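Local structure of ribosome-inactivating protein 3 (Zea mays, 2PQG) at residues F6-D10 with L56-T60; I19-R23 with L188-S194; Q38-E44 with V256-N261; G76-P80 with L135-K139; V121-E127 with V178-M183. The protein belongs to the plant ribosome-inactivating protein family, in whose fold a mixed beta sheet packs against a group of helices. All coordinates share one frame; numbering follows the deposited sequence.

Contact 1: F6-D10 with L56-T60; sequences FPVED and LKTRT
Phe-6 faces Leu-56 and Pro-7 faces Lys-57 in parallel beta bridges, where the outermost strand 2-7 of the mixed sheet ends beside strand 51-57. Lys-57 N donates to Phe-6 O at 3.0 Å, nearly straight at 173°. The return bond from Val-8 N to Lys-57 O, 2.8 Å, is weak, and here the chain leaves the sheet: Pro-7 centres an inverse gamma turn and begins a type I turn that closes at Asp-10. On the face that carries Phe-6 and Leu-56, the CD2 branch of the leucine approaches Phe-6 CB at 3.9 Å and sits at the edge of the ring. The phenyl itself, with CG anti to the backbone N (chi1 -173°), leads away from strand 51-57 to stack on Phe-18 and meet Tyr-13 edge-to-face. Val-8 turns CG2 toward Leu-56 CB, 4.1 Å away, and also touches helix 125-135.

Farther along, the extended side chain of Glu-9 passes over Thr-58 to Arg-59. Its OE2 accepts Arg-59 N at 2.8 Å, the N-H coming from the anti side and 31° out of the carboxylate plane. A water donates to the same OE2 and accepts from Thr-60 OG1 at 3.0 Å. Within 56-60, Thr-58 OG1 accepts Thr-60 N at 2.6 Å, an ST turn, and is also bonded to Asn-133. Because the Arg-59 guanidinium leads away, the carboxylate does not pair with it but accepts a backbone N-H and a water, so beyond Val-8 the two chains are linked by one side-chain-to-backbone bond and a water.

Contact 2: I19-R23 with L188-S194; sequences IASVR and LRFNTVS
Arg-23 reaches from helix 15-27 to Leu-188 and Ser-194, which flank the break between helix 171-189 and helix 191-199 in the helical body of the ribosome-inactivating protein fold. Three of its bonds go to protein oxygens. NE gives its N-H to Leu-188 O at 3.0 Å, the donor tilted 21° from the carbonyl plane. NH2 gives one to Ser-194 OG at 3.0 Å and another to Gly-187 O, just before the break, while NH1 donates to a water at 2.8 Å. Phe-190 O lies near NH2 but at a poor angle; it accepts Ser-194 N instead, at 3.1 Å, in the first turn of helix 191-199, for which Phe-190 is the N-cap residue. Ser-194 OG is placed between its backbone N and carbonyl carbon (chi1 58°), which brings it to the edge of the guanidinium. Over the centre of one face of that group lies Ile-19 CG2, 3.5 Å above the plane, so the bonds at its edge and the methyl on one face together fix how the group is turned. Alongside, apolar side chains meet: Val-22 crosses Leu-188 at about a right angle, and its CG1 touches Leu-188 CD2 at 3.6 Å.

Contact 3: Q38-E44 with V256-N261; sequences QPVLPPE and VALVKN
Val-40 and Val-259 meet at the middle of a loop-to-loop pairing, in which two extended segments without regular structure are joined by a single beta-type bridge and head in directions 42° apart. Their CG2 methyls lie 4.0 Å from each other. Leu-258 spreads its two branches, CD2 against Pro-39 CB at 3.8 Å and CD1 crossing toward Leu-41 CD2 at 4.1 Å, and helix 15-27 adds Ile-27 and Val-26 to this apolar cluster. Val-259 makes two backbone bonds that straddle Val-40: its N donates to Pro-39 O at 3.2 Å, and its O accepts Leu-41 N at 3.1 Å, almost straight at 172°.

At one end Gln-38, bent at chi2 (89°), lays CG beside the carbonyls of Val-256 and Ala-257 and donates from NE2 to Val-256 O at 3.1 Å; the oxygen lies in the Gln-38 amide plane, but the donor stands above the carbonyl plane. At the other, Asn-261 ND2 donates to Leu-41 O at 3.0 Å, its amide passing Val-40 CG1 on the way. A water joins Pro-42 O to Asn-261 N. Outermost is a salt bridge, Lys-260 NZ to Glu-44 OE1 at 3.4 Å, whose hydrogen bond is weak.

Contact 4: G76-P80 with L135-K139; sequences GFRTP and LAKKK
Phe-77 presents the CZ end of its ring to the turn 135-138, with Lys-138 CB in the ring plane at the edge, 3.9 Å from CZ. The ring belongs to strand 74-78, in the antiparallel part of the mixed sheet, and the turn is where helix 125-135 ends, so this is a strand-to-turn packing contact. The Leu-135 and Phe-77 side chains cross at about a right angle: Leu-135 CD2 lies 4.1 Å from Phe-77 CZ, and the leucine carbonyl O sits obliquely 3.6 Å from Phe-77 CE1. With CG between the backbone N and the carbonyl carbon (chi1 70°), the phenyl reaches out from the strand to this turn. Trp-85 of strand 84-86 meets the ring too, the two planes about 20° apart, and also takes a cation-pi contact from Lys-138.

The type I turn is closed by Lys-138 N to Leu-135 O at 2.9 Å, which satisfies the oxygen that approaches the ring. Beyond CG the Lys-138 chain, bent at chi2 (85°), leads away from Phe-77, and NZ makes a weak bond to Lys-139 O. Thr-79 puts its methyl to the turn, CG2 being 3.8 Å from Leu-135 O, while its OG1 is bonded to Val-83 N. No hydrogen bond crosses between 76-80 and 135-139; the fit is one of carbon against carbon and of carbon against carbonyl oxygen. At the more exposed end Pro-80 sets CD and CG against Ala-136: its CD lies 3.2 Å from Ala-136 O and 3.9 Å from Ala-136 CB.

Contact 5: V121-E127 with V178-M183; sequences VTMGRAE and VKLVVM
Val-121 rests CG1 as a bump in the hollow of helix 171-189 between Val-178 O, 3.5 Å away, and Lys-179 CA, 3.8 Å away, while its CG2 faces Val-178 CG1. A chi1 of -178° puts Val-121 CG1 opposite N and aims this branch at the helix. Next along, the Met-123 side chain fits between Val-182 CG1 and Met-183 CG. It runs past Met-183 in the opposite direction, with Met-123 CB 3.6 Å from Met-183 CG, and crosses Val-182 at about a right angle, its SD 3.4 Å from Val-182 CG1. The sulfur of Met-183 in turn lies by Gly-124, the N-cap residue of helix 125-135, whose N makes a long, weak bond to SD (3.7 Å).

Lys-179 closes the outer side: its chain lies along Val-121 and Thr-122 and bends at chi4 (-54°), bringing NZ to Thr-122 O at 2.7 Å, in the carbonyl plane on a lone pair. Glu-127 OE1 adds a salt bridge to Lys-179 NZ at 3.4 Å, its hydrogen bond weak. Around this seam, Tyr-109 of helix 109-112 covers Val-178 and Val-182, Met-128 of helix 125-135 touches Met-183, and Val-197 of helix 191-199 packs on both methionines.

Contacts 1 and 4 both reach the mixed sheet, centres about 15 Å apart, and contact 5, its centre about 14 Å from that of contact 1, joins helices to them: Arg-125 NH2 lies at Val-8 O, and Leu-180 packs on Leu-56 and Leu-135. Contacts 2 and 5 share helix 171-189. Contact 3 touches contact 2, where Arg-189 O meets N of Ala-257 and Leu-258, and lies across the chain's centre from contact 4, centres about 29 Å apart. Along the chain contacts 1, 2 and 3 cross; contact 1 closes before contacts 4 and 5 open, and these two, themselves crossing, are nested inside contacts 2 and 3. The N-terminal segments thus tie sheet, helices and C-terminal loop.

Contact 1: F6-D10 with L56-T60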
# COMPACT_ATOMS: atom_id res chain seq x y z
N PHE A 6 9.35 -4.37 -10.87
CA PHE A 6 8.33 -5.34 -11.23
C PHE A 6 7.73 -5.03 -12.62
O PHE A 6 7.14 -3.98 -12.82
CB PHE A 6 7.19 -5.37 -10.19
CG PHE A 6 6.21 -6.47 -10.44
CD1 PHE A 6 4.85 -6.21 -10.40
CD2 PHE A 6 6.64 -7.75 -10.77
CE1 PHE A 6 3.93 -7.22 -10.70
CE2 PHE A 6 5.73 -8.76 -11.06
CZ PHE A 6 4.37 -8.50 -11.03
N PRO A 7 7.92 -5.95 -13.59
CA PRO A 7 7.42 -5.81 -14.96
C PRO A 7 5.95 -6.19 -14.96
O PRO A 7 5.57 -7.30 -15.35
CB PRO A 7 8.29 -6.78 -15.75
CG PRO A 7 8.58 -7.86 -14.73
CD PRO A 7 8.77 -7.15 -13.43
N VAL A 8 5.11 -5.27 -14.50
CA VAL A 8 3.68 -5.54 -14.36
C VAL A 8 3.19 -6.51 -15.43
O VAL A 8 2.76 -7.62 -15.13
CB VAL A 8 2.85 -4.24 -14.43
CG1 VAL A 8 1.41 -4.51 -14.03
CG2 VAL A 8 3.47 -3.17 -13.54
N GLU A 9 3.25 -6.07 -16.69
CA GLU A 9 2.56 -6.74 -17.76
C GLU A 9 3.11 -8.10 -18.13
O GLU A 9 2.47 -8.86 -18.85
CB GLU A 9 2.53 -5.83 -19.00
CG GLU A 9 1.58 -4.65 -18.88
CD GLU A 9 1.25 -4.05 -20.24
OE1 GLU A 9 0.43 -4.64 -20.97
OE2 GLU A 9 1.81 -2.99 -20.59
N ASP A 10 4.31 -8.39 -17.63
CA ASP A 10 4.95 -9.66 -17.90
C ASP A 10 4.23 -10.81 -17.21
O ASP A 10 4.51 -11.12 -16.05
CB ASP A 10 6.40 -9.63 -17.44
CG ASP A 10 7.12 -10.90 -17.76
OD1 ASP A 10 6.50 -11.79 -18.39
OD2 ASP A 10 8.31 -11.02 -17.40
N LEU A 56 7.42 0.13 -10.79
CA LEU A 56 6.43 -0.68 -11.50
C LEU A 56 6.38 -0.23 -12.96
O LEU A 56 6.06 0.92 -13.28
CB LEU A 56 5.05 -0.51 -10.86
CG LEU A 56 5.00 -0.71 -9.34
CD1 LEU A 56 3.58 -0.46 -8.85
CD2 LEU A 56 5.46 -2.11 -8.99
N LYS A 57 6.69 -1.16 -13.85
CA LYS A 57 6.71 -0.85 -15.28
C LYS A 57 5.69 -1.64 -16.08
O LYS A 57 5.38 -2.80 -15.74
CB LYS A 57 8.08 -1.18 -15.87
CG LYS A 57 9.26 -0.96 -14.93
CD LYS A 57 10.48 -1.80 -15.31
CE LYS A 57 11.48 -1.01 -16.11
NZ LYS A 57 11.76 -1.65 -17.42
N THR A 58 5.15 -1.01 -17.11
CA THR A 58 4.34 -1.72 -18.07
C THR A 58 5.15 -1.98 -19.33
O THR A 58 6.38 -2.06 -19.30
CB THR A 58 3.07 -0.92 -18.44
OG1 THR A 58 3.44 0.21 -19.25
CG2 THR A 58 2.36 -0.44 -17.19
N ARG A 59 4.44 -2.11 -20.44
CA ARG A 59 5.05 -2.09 -21.78
C ARG A 59 5.09 -0.65 -22.29
O ARG A 59 5.80 -0.33 -23.26
CB ARG A 59 4.17 -2.88 -22.74
CG ARG A 59 4.29 -2.45 -24.21
CD ARG A 59 3.34 -3.21 -25.12
NE ARG A 59 3.62 -2.95 -26.54
CZ ARG A 59 3.66 -1.74 -27.08
NH1 ARG A 59 3.44 -0.66 -26.34
NH2 ARG A 59 3.90 -1.60 -28.38
N THR A 60 4.33 0.22 -21.65
CA THR A 60 4.18 1.60 -22.11
C THR A 60 4.93 2.57 -21.20
O THR A 60 5.79 3.33 -21.65
CB THR A 60 2.70 2.02 -22.19
OG1 THR A 60 2.07 1.32 -23.26
CG2 THR A 60 2.59 3.52 -22.43
O HOH W 1 0.75 -0.45 -21.26

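Contact 2: I19-R23 with L188-S194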
# COMPACT_ATOMS: atom_id res chain seq x y z
N ILE A 19 6.93 -10.56 -4.55
CA ILE A 19 6.76 -10.43 -3.12
C ILE A 19 7.91 -11.13 -2.41
O ILE A 19 8.62 -10.54 -1.59
CB ILE A 19 5.40 -11.04 -2.68
CG1 ILE A 19 4.26 -10.24 -3.32
CG2 ILE A 19 5.27 -11.07 -1.15
CD1 ILE A 19 4.31 -8.77 -2.99
N ALA A 20 8.10 -12.40 -2.75
CA ALA A 20 9.14 -13.22 -2.16
C ALA A 20 10.51 -12.57 -2.33
O ALA A 20 11.35 -12.66 -1.43
CB ALA A 20 9.14 -14.60 -2.78
N SER A 21 10.72 -11.94 -3.47
CA SER A 21 12.00 -11.28 -3.75
C SER A 21 12.16 -9.99 -2.93
O SER A 21 13.21 -9.75 -2.34
CB SER A 21 12.10 -10.99 -5.25
OG SER A 21 13.22 -10.17 -5.55
N VAL A 22 11.11 -9.18 -2.89
CA VAL A 22 11.17 -7.93 -2.16
C VAL A 22 11.18 -8.14 -0.63
O VAL A 22 11.83 -7.38 0.10
CB VAL A 22 10.00 -7.01 -2.58
CG1 VAL A 22 10.05 -5.69 -1.81
CG2 VAL A 22 10.07 -6.74 -4.08
N ARG A 23 10.49 -9.15 -0.13
CA ARG A 23 10.53 -9.38 1.31
C ARG A 23 11.93 -9.79 1.73
O ARG A 23 12.39 -9.42 2.80
CB ARG A 23 9.55 -10.46 1.74
CG ARG A 23 8.18 -9.92 2.08
CD ARG A 23 7.33 -11.01 2.64
NE ARG A 23 5.92 -10.68 2.54
CZ ARG A 23 4.96 -11.59 2.35
NH1 ARG A 23 5.27 -12.87 2.26
NH2 ARG A 23 3.70 -11.21 2.24
N LEU A 188 3.19 -6.78 1.14
CA LEU A 188 4.46 -7.06 1.80
C LEU A 188 4.27 -7.33 3.30
O LEU A 188 4.88 -8.23 3.87
CB LEU A 188 5.43 -5.88 1.59
CG LEU A 188 5.93 -5.55 0.18
CD1 LEU A 188 6.65 -4.21 0.19
CD2 LEU A 188 6.86 -6.64 -0.33
N ARG A 189 3.41 -6.54 3.94
CA ARG A 189 3.13 -6.70 5.37
C ARG A 189 2.40 -8.00 5.70
O ARG A 189 2.77 -8.72 6.63
CB ARG A 189 2.25 -5.56 5.87
CG ARG A 189 2.90 -4.21 6.05
CD ARG A 189 1.81 -3.21 6.37
NE ARG A 189 2.34 -1.88 6.63
CZ ARG A 189 1.59 -0.85 6.99
NH1 ARG A 189 0.28 -0.99 7.12
NH2 ARG A 189 2.16 0.33 7.24
N PHE A 190 1.33 -8.29 4.96
CA PHE A 190 0.52 -9.47 5.21
C PHE A 190 0.65 -10.57 4.19
O PHE A 190 0.45 -10.33 3.00
CB PHE A 190 -0.96 -9.08 5.28
CG PHE A 190 -1.29 -8.05 6.31
CD1 PHE A 190 -1.04 -6.71 6.07
CD2 PHE A 190 -1.85 -8.43 7.52
CE1 PHE A 190 -1.35 -5.75 7.04
CE2 PHE A 190 -2.16 -7.48 8.48
CZ PHE A 190 -1.91 -6.14 8.25
N ASN A 191 0.97 -11.78 4.64
CA ASN A 191 1.04 -12.91 3.72
C ASN A 191 -0.39 -13.39 3.45
O ASN A 191 -0.62 -14.24 2.59
CB ASN A 191 1.92 -14.04 4.27
CG ASN A 191 1.72 -14.30 5.74
OD1 ASN A 191 1.94 -15.40 6.23
ND2 ASN A 191 1.31 -13.27 6.47
N THR A 192 -1.35 -12.83 4.18
CA THR A 192 -2.75 -13.19 3.95
C THR A 192 -3.19 -12.44 2.68
O THR A 192 -4.02 -12.92 1.91
CB THR A 192 -3.64 -12.81 5.17
OG1 THR A 192 -5.01 -13.14 4.89
CG2 THR A 192 -3.52 -11.33 5.51
N VAL A 193 -2.61 -11.26 2.47
CA VAL A 193 -2.92 -10.44 1.30
C VAL A 193 -2.13 -10.91 0.08
O VAL A 193 -2.67 -11.01 -1.02
CB VAL A 193 -2.59 -8.95 1.56
CG1 VAL A 193 -2.64 -8.16 0.26
CG2 VAL A 193 -3.59 -8.38 2.56
N SER A 194 -0.84 -11.20 0.28
CA SER A 194 -0.02 -11.67 -0.82
C SER A 194 -0.56 -13.01 -1.33
O SER A 194 -0.50 -13.28 -2.53
CB SER A 194 1.44 -11.80 -0.39
OG SER A 194 1.56 -12.68 0.71
O HOH W 2 3.79 -15.19 1.58

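Contact 3: Q38-E44 with V256-N261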
# COMPACT_ATOMS: atom_id res chain seq x y z
N GLN A 38 7.70 -13.66 12.86
CA GLN A 38 7.98 -12.70 11.79
C GLN A 38 9.14 -11.76 12.07
O GLN A 38 9.41 -11.41 13.22
CB GLN A 38 6.75 -11.82 11.51
CG GLN A 38 5.47 -12.56 11.24
CD GLN A 38 4.69 -12.86 12.50
OE1 GLN A 38 5.19 -12.70 13.61
NE2 GLN A 38 3.45 -13.31 12.33
N PRO A 39 9.85 -11.35 11.01
CA PRO A 39 10.97 -10.42 11.16
C PRO A 39 10.41 -9.09 11.65
O PRO A 39 9.29 -8.72 11.28
CB PRO A 39 11.52 -10.32 9.75
CG PRO A 39 11.31 -11.69 9.22
CD PRO A 39 9.90 -12.01 9.70
N VAL A 40 11.19 -8.38 12.45
CA VAL A 40 10.78 -7.09 12.99
C VAL A 40 11.42 -5.97 12.17
O VAL A 40 12.65 -5.90 12.06
CB VAL A 40 11.22 -6.94 14.46
CG1 VAL A 40 10.60 -5.70 15.07
CG2 VAL A 40 10.81 -8.18 15.23
N LEU A 41 10.58 -5.11 11.59
CA LEU A 41 11.06 -4.00 10.77
C LEU A 41 11.87 -2.99 11.56
O LEU A 41 11.81 -2.97 12.79
CB LEU A 41 9.87 -3.30 10.10
CG LEU A 41 9.08 -4.16 9.13
CD1 LEU A 41 7.83 -3.42 8.70
CD2 LEU A 41 9.92 -4.52 7.93
N PRO A 42 12.65 -2.14 10.87
CA PRO A 42 13.46 -1.13 11.56
C PRO A 42 12.57 -0.21 12.39
O PRO A 42 11.44 0.06 12.01
CB PRO A 42 14.13 -0.39 10.41
CG PRO A 42 14.22 -1.43 9.33
CD PRO A 42 12.89 -2.10 9.42
N PRO A 43 13.07 0.27 13.54
CA PRO A 43 12.26 1.17 14.38
C PRO A 43 11.86 2.43 13.65
O PRO A 43 12.65 3.00 12.89
CB PRO A 43 13.17 1.44 15.58
CG PRO A 43 14.54 1.30 14.99
CD PRO A 43 14.40 0.07 14.13
N GLU A 44 10.63 2.88 13.88
CA GLU A 44 10.13 4.07 13.23
C GLU A 44 10.73 5.34 13.78
O GLU A 44 11.02 5.44 14.97
CB GLU A 44 8.60 4.10 13.35
CG GLU A 44 7.96 5.21 12.53
CD GLU A 44 6.53 4.91 12.18
OE1 GLU A 44 6.27 3.79 11.68
OE2 GLU A 44 5.67 5.80 12.38
N VAL A 256 0.21 -12.13 9.20
CA VAL A 256 1.19 -11.07 9.05
C VAL A 256 2.55 -11.68 8.75
O VAL A 256 2.94 -12.70 9.33
CB VAL A 256 1.32 -10.19 10.32
CG1 VAL A 256 0.18 -9.19 10.36
CG2 VAL A 256 1.32 -11.06 11.55
N ALA A 257 3.27 -11.06 7.82
CA ALA A 257 4.59 -11.55 7.42
C ALA A 257 5.68 -10.73 8.09
O ALA A 257 6.70 -11.27 8.49
CB ALA A 257 4.73 -11.47 5.89
N LEU A 258 5.45 -9.43 8.23
CA LEU A 258 6.42 -8.55 8.87
C LEU A 258 5.74 -7.67 9.92
O LEU A 258 4.75 -6.99 9.63
CB LEU A 258 7.09 -7.66 7.83
CG LEU A 258 7.82 -8.37 6.68
CD1 LEU A 258 8.11 -7.35 5.58
CD2 LEU A 258 9.11 -9.01 7.19
N VAL A 259 6.27 -7.67 11.15
CA VAL A 259 5.68 -6.87 12.20
C VAL A 259 6.38 -5.56 12.46
O VAL A 259 7.59 -5.42 12.29
CB VAL A 259 5.59 -7.63 13.53
CG1 VAL A 259 4.74 -8.86 13.36
CG2 VAL A 259 6.98 -7.98 14.03
N LYS A 260 5.57 -4.60 12.90
CA LYS A 260 6.02 -3.26 13.23
C LYS A 260 6.80 -3.30 14.55
O LYS A 260 6.30 -3.80 15.58
CB LYS A 260 4.80 -2.37 13.35
CG LYS A 260 5.08 -0.91 13.49
CD LYS A 260 3.80 -0.15 13.19
CE LYS A 260 3.97 1.34 13.36
NZ LYS A 260 5.25 1.64 14.05
N ASN A 261 8.02 -2.78 14.51
CA ASN A 261 8.90 -2.74 15.67
C ASN A 261 8.32 -1.91 16.80
O ASN A 261 8.07 -0.71 16.64
CB ASN A 261 10.26 -2.16 15.30
CG ASN A 261 11.37 -2.60 16.26
OD1 ASN A 261 11.15 -2.79 17.46
ND2 ASN A 261 12.58 -2.74 15.72
O HOH W 3 8.74 -0.36 12.93

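Contact 4: G76-P80 with L135-K139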
# COMPACT_ATOMS: atom_id res chain seq x y z
N GLY A 76 5.03 8.46 -1.38
CA GLY A 76 4.79 9.17 -2.62
C GLY A 76 5.24 8.36 -3.82
O GLY A 76 5.71 7.23 -3.66
N PHE A 77 5.10 8.93 -5.00
CA PHE A 77 5.50 8.25 -6.23
C PHE A 77 6.08 9.24 -7.25
O PHE A 77 5.74 10.43 -7.25
CB PHE A 77 4.31 7.50 -6.83
CG PHE A 77 3.24 8.40 -7.40
CD1 PHE A 77 3.23 8.73 -8.75
CD2 PHE A 77 2.22 8.89 -6.59
CE1 PHE A 77 2.23 9.54 -9.29
CE2 PHE A 77 1.21 9.70 -7.12
CZ PHE A 77 1.22 10.02 -8.47
N ARG A 78 6.96 8.74 -8.11
CA ARG A 78 7.62 9.55 -9.13
C ARG A 78 7.13 9.21 -10.55
O ARG A 78 7.03 8.04 -10.92
CB ARG A 78 9.13 9.33 -9.02
CG ARG A 78 9.99 10.12 -10.00
CD ARG A 78 11.47 9.72 -9.87
NE ARG A 78 12.29 10.34 -10.90
CZ ARG A 78 12.25 10.01 -12.20
NH1 ARG A 78 11.43 9.06 -12.62
NH2 ARG A 78 13.02 10.66 -13.06
N THR A 79 6.82 10.24 -11.33
CA THR A 79 6.36 10.03 -12.70
C THR A 79 7.54 9.87 -13.67
O THR A 79 8.69 10.08 -13.29
CB THR A 79 5.53 11.22 -13.21
OG1 THR A 79 6.34 12.41 -13.15
CG2 THR A 79 4.28 11.41 -12.40
N PRO A 80 7.26 9.49 -14.92
CA PRO A 80 8.35 9.33 -15.89
C PRO A 80 9.04 10.66 -16.13
O PRO A 80 10.22 10.70 -16.48
CB PRO A 80 7.63 8.84 -17.14
CG PRO A 80 6.51 8.07 -16.59
CD PRO A 80 6.01 8.95 -15.47
N LEU A 135 -1.32 6.74 -13.30
CA LEU A 135 -0.50 7.58 -12.43
C LEU A 135 0.77 8.11 -13.11
O LEU A 135 1.31 9.14 -12.71
CB LEU A 135 -0.13 6.81 -11.15
CG LEU A 135 -1.33 6.51 -10.25
CD1 LEU A 135 -0.89 5.63 -9.09
CD2 LEU A 135 -1.95 7.83 -9.74
N ALA A 136 1.23 7.41 -14.14
CA ALA A 136 2.42 7.84 -14.87
C ALA A 136 2.09 9.17 -15.53
O ALA A 136 2.99 9.90 -15.94
CB ALA A 136 2.79 6.82 -15.93
N LYS A 137 0.80 9.48 -15.62
CA LYS A 137 0.35 10.72 -16.23
C LYS A 137 -0.23 11.70 -15.21
O LYS A 137 -0.86 12.67 -15.61
CB LYS A 137 -0.74 10.48 -17.27
CG LYS A 137 -0.56 9.24 -18.08
CD LYS A 137 -1.42 9.31 -19.32
CE LYS A 137 -1.14 8.13 -20.23
NZ LYS A 137 -1.22 8.53 -21.66
N LYS A 138 -0.03 11.45 -13.91
CA LYS A 138 -0.58 12.37 -12.91
C LYS A 138 -0.36 13.78 -13.39
O LYS A 138 0.77 14.21 -13.66
CB LYS A 138 0.07 12.21 -11.54
CG LYS A 138 -0.45 13.23 -10.53
CD LYS A 138 -1.73 12.79 -9.86
CE LYS A 138 -2.59 13.98 -9.49
NZ LYS A 138 -1.82 15.07 -8.84
N LYS A 139 -1.46 14.50 -13.50
CA LYS A 139 -1.48 15.86 -13.98
C LYS A 139 -1.63 16.81 -12.82
O LYS A 139 -2.08 16.43 -11.74
CB LYS A 139 -2.69 16.03 -14.90
CG LYS A 139 -4.04 15.75 -14.19
CD LYS A 139 -4.09 14.34 -13.57
CE LYS A 139 -5.49 13.87 -13.32
NZ LYS A 139 -5.99 14.17 -11.95

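Contact 5: V121-E127 with V178-M183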
# COMPACT_ATOMS: atom_id res chain seq x y z
N VAL A 121 -11.61 -2.72 -2.87
CA VAL A 121 -10.48 -2.44 -3.74
C VAL A 121 -10.15 -3.63 -4.64
O VAL A 121 -9.56 -4.62 -4.19
CB VAL A 121 -9.24 -2.06 -2.90
CG1 VAL A 121 -8.07 -1.71 -3.82
CG2 VAL A 121 -9.57 -0.89 -1.99
N THR A 122 -10.54 -3.53 -5.91
CA THR A 122 -10.31 -4.60 -6.87
C THR A 122 -8.85 -4.61 -7.31
O THR A 122 -8.33 -3.59 -7.78
CB THR A 122 -11.20 -4.44 -8.11
OG1 THR A 122 -12.56 -4.26 -7.69
CG2 THR A 122 -11.12 -5.70 -8.98
N MET A 123 -8.19 -5.76 -7.14
CA MET A 123 -6.79 -5.92 -7.49
C MET A 123 -6.59 -6.93 -8.61
O MET A 123 -7.54 -7.58 -9.05
CB MET A 123 -5.98 -6.29 -6.24
CG MET A 123 -6.16 -5.31 -5.09
SD MET A 123 -5.48 -5.94 -3.54
CE MET A 123 -6.84 -6.96 -2.95
N GLY A 124 -5.34 -7.06 -9.04
CA GLY A 124 -5.00 -7.95 -10.13
C GLY A 124 -3.91 -7.31 -10.98
O GLY A 124 -3.53 -6.15 -10.76
N ARG A 125 -3.37 -8.06 -11.93
CA ARG A 125 -2.30 -7.56 -12.78
C ARG A 125 -2.85 -6.48 -13.70
O ARG A 125 -2.26 -5.40 -13.83
CB ARG A 125 -1.70 -8.70 -13.60
CG ARG A 125 -0.52 -8.31 -14.45
CD ARG A 125 -0.17 -9.41 -15.43
NE ARG A 125 0.29 -10.63 -14.76
CZ ARG A 125 1.47 -10.75 -14.16
NH1 ARG A 125 1.79 -11.90 -13.58
NH2 ARG A 125 2.32 -9.74 -14.13
N ALA A 126 -4.00 -6.76 -14.32
CA ALA A 126 -4.61 -5.78 -15.21
C ALA A 126 -4.91 -4.49 -14.44
O ALA A 126 -4.75 -3.39 -14.96
CB ALA A 126 -5.89 -6.34 -15.82
N GLU A 127 -5.36 -4.66 -13.20
CA GLU A 127 -5.68 -3.53 -12.32
C GLU A 127 -4.42 -2.74 -11.99
O GLU A 127 -4.46 -1.52 -11.87
CB GLU A 127 -6.29 -4.04 -11.01
CG GLU A 127 -7.64 -4.74 -11.14
CD GLU A 127 -8.79 -3.78 -11.39
OE1 GLU A 127 -8.61 -2.55 -11.19
OE2 GLU A 127 -9.88 -4.26 -11.79
N VAL A 178 -4.83 3.54 -4.06
CA VAL A 178 -5.22 2.57 -3.04
C VAL A 178 -5.19 1.12 -3.55
O VAL A 178 -5.33 0.18 -2.78
CB VAL A 178 -6.61 2.89 -2.44
CG1 VAL A 178 -7.70 2.49 -3.42
CG2 VAL A 178 -6.77 2.20 -1.08
N LYS A 179 -4.99 0.94 -4.85
CA LYS A 179 -4.91 -0.40 -5.40
C LYS A 179 -3.47 -0.88 -5.22
O LYS A 179 -3.22 -2.06 -4.95
CB LYS A 179 -5.28 -0.41 -6.88
CG LYS A 179 -6.73 -0.12 -7.18
CD LYS A 179 -6.99 -0.14 -8.67
CE LYS A 179 -8.47 -0.01 -8.97
NZ LYS A 179 -9.25 -1.04 -8.23
N LEU A 180 -2.53 0.06 -5.37
CA LEU A 180 -1.11 -0.25 -5.23
C LEU A 180 -0.72 -0.34 -3.76
O LEU A 180 0.17 -1.11 -3.40
CB LEU A 180 -0.26 0.81 -5.93
CG LEU A 180 -0.52 1.00 -7.43
CD1 LEU A 180 0.35 2.14 -7.95
CD2 LEU A 180 -0.25 -0.30 -8.18
N VAL A 181 -1.38 0.45 -2.92
CA VAL A 181 -1.11 0.44 -1.49
C VAL A 181 -1.43 -0.94 -0.94
O VAL A 181 -0.65 -1.50 -0.17
CB VAL A 181 -1.95 1.51 -0.75
CG1 VAL A 181 -1.75 1.37 0.76
CG2 VAL A 181 -1.52 2.90 -1.19
N VAL A 182 -2.56 -1.52 -1.35
CA VAL A 182 -2.93 -2.84 -0.87
C VAL A 182 -2.12 -3.97 -1.51
O VAL A 182 -1.66 -4.87 -0.80
CB VAL A 182 -4.44 -3.12 -1.08
CG1 VAL A 182 -4.80 -4.49 -0.56
CG2 VAL A 182 -5.27 -2.07 -0.37
N MET A 183 -1.94 -3.93 -2.83
CA MET A 183 -1.16 -4.96 -3.53
C MET A 183 0.32 -4.95 -3.16
O MET A 183 0.94 -6.01 -3.03
CB MET A 183 -1.28 -4.80 -5.05
CG MET A 183 -2.62 -5.20 -5.65
SD MET A 183 -2.65 -5.12 -7.45
CE MET A 183 -3.04 -3.36 -7.76
O HOH W 4 -12.52 -1.19 -7.09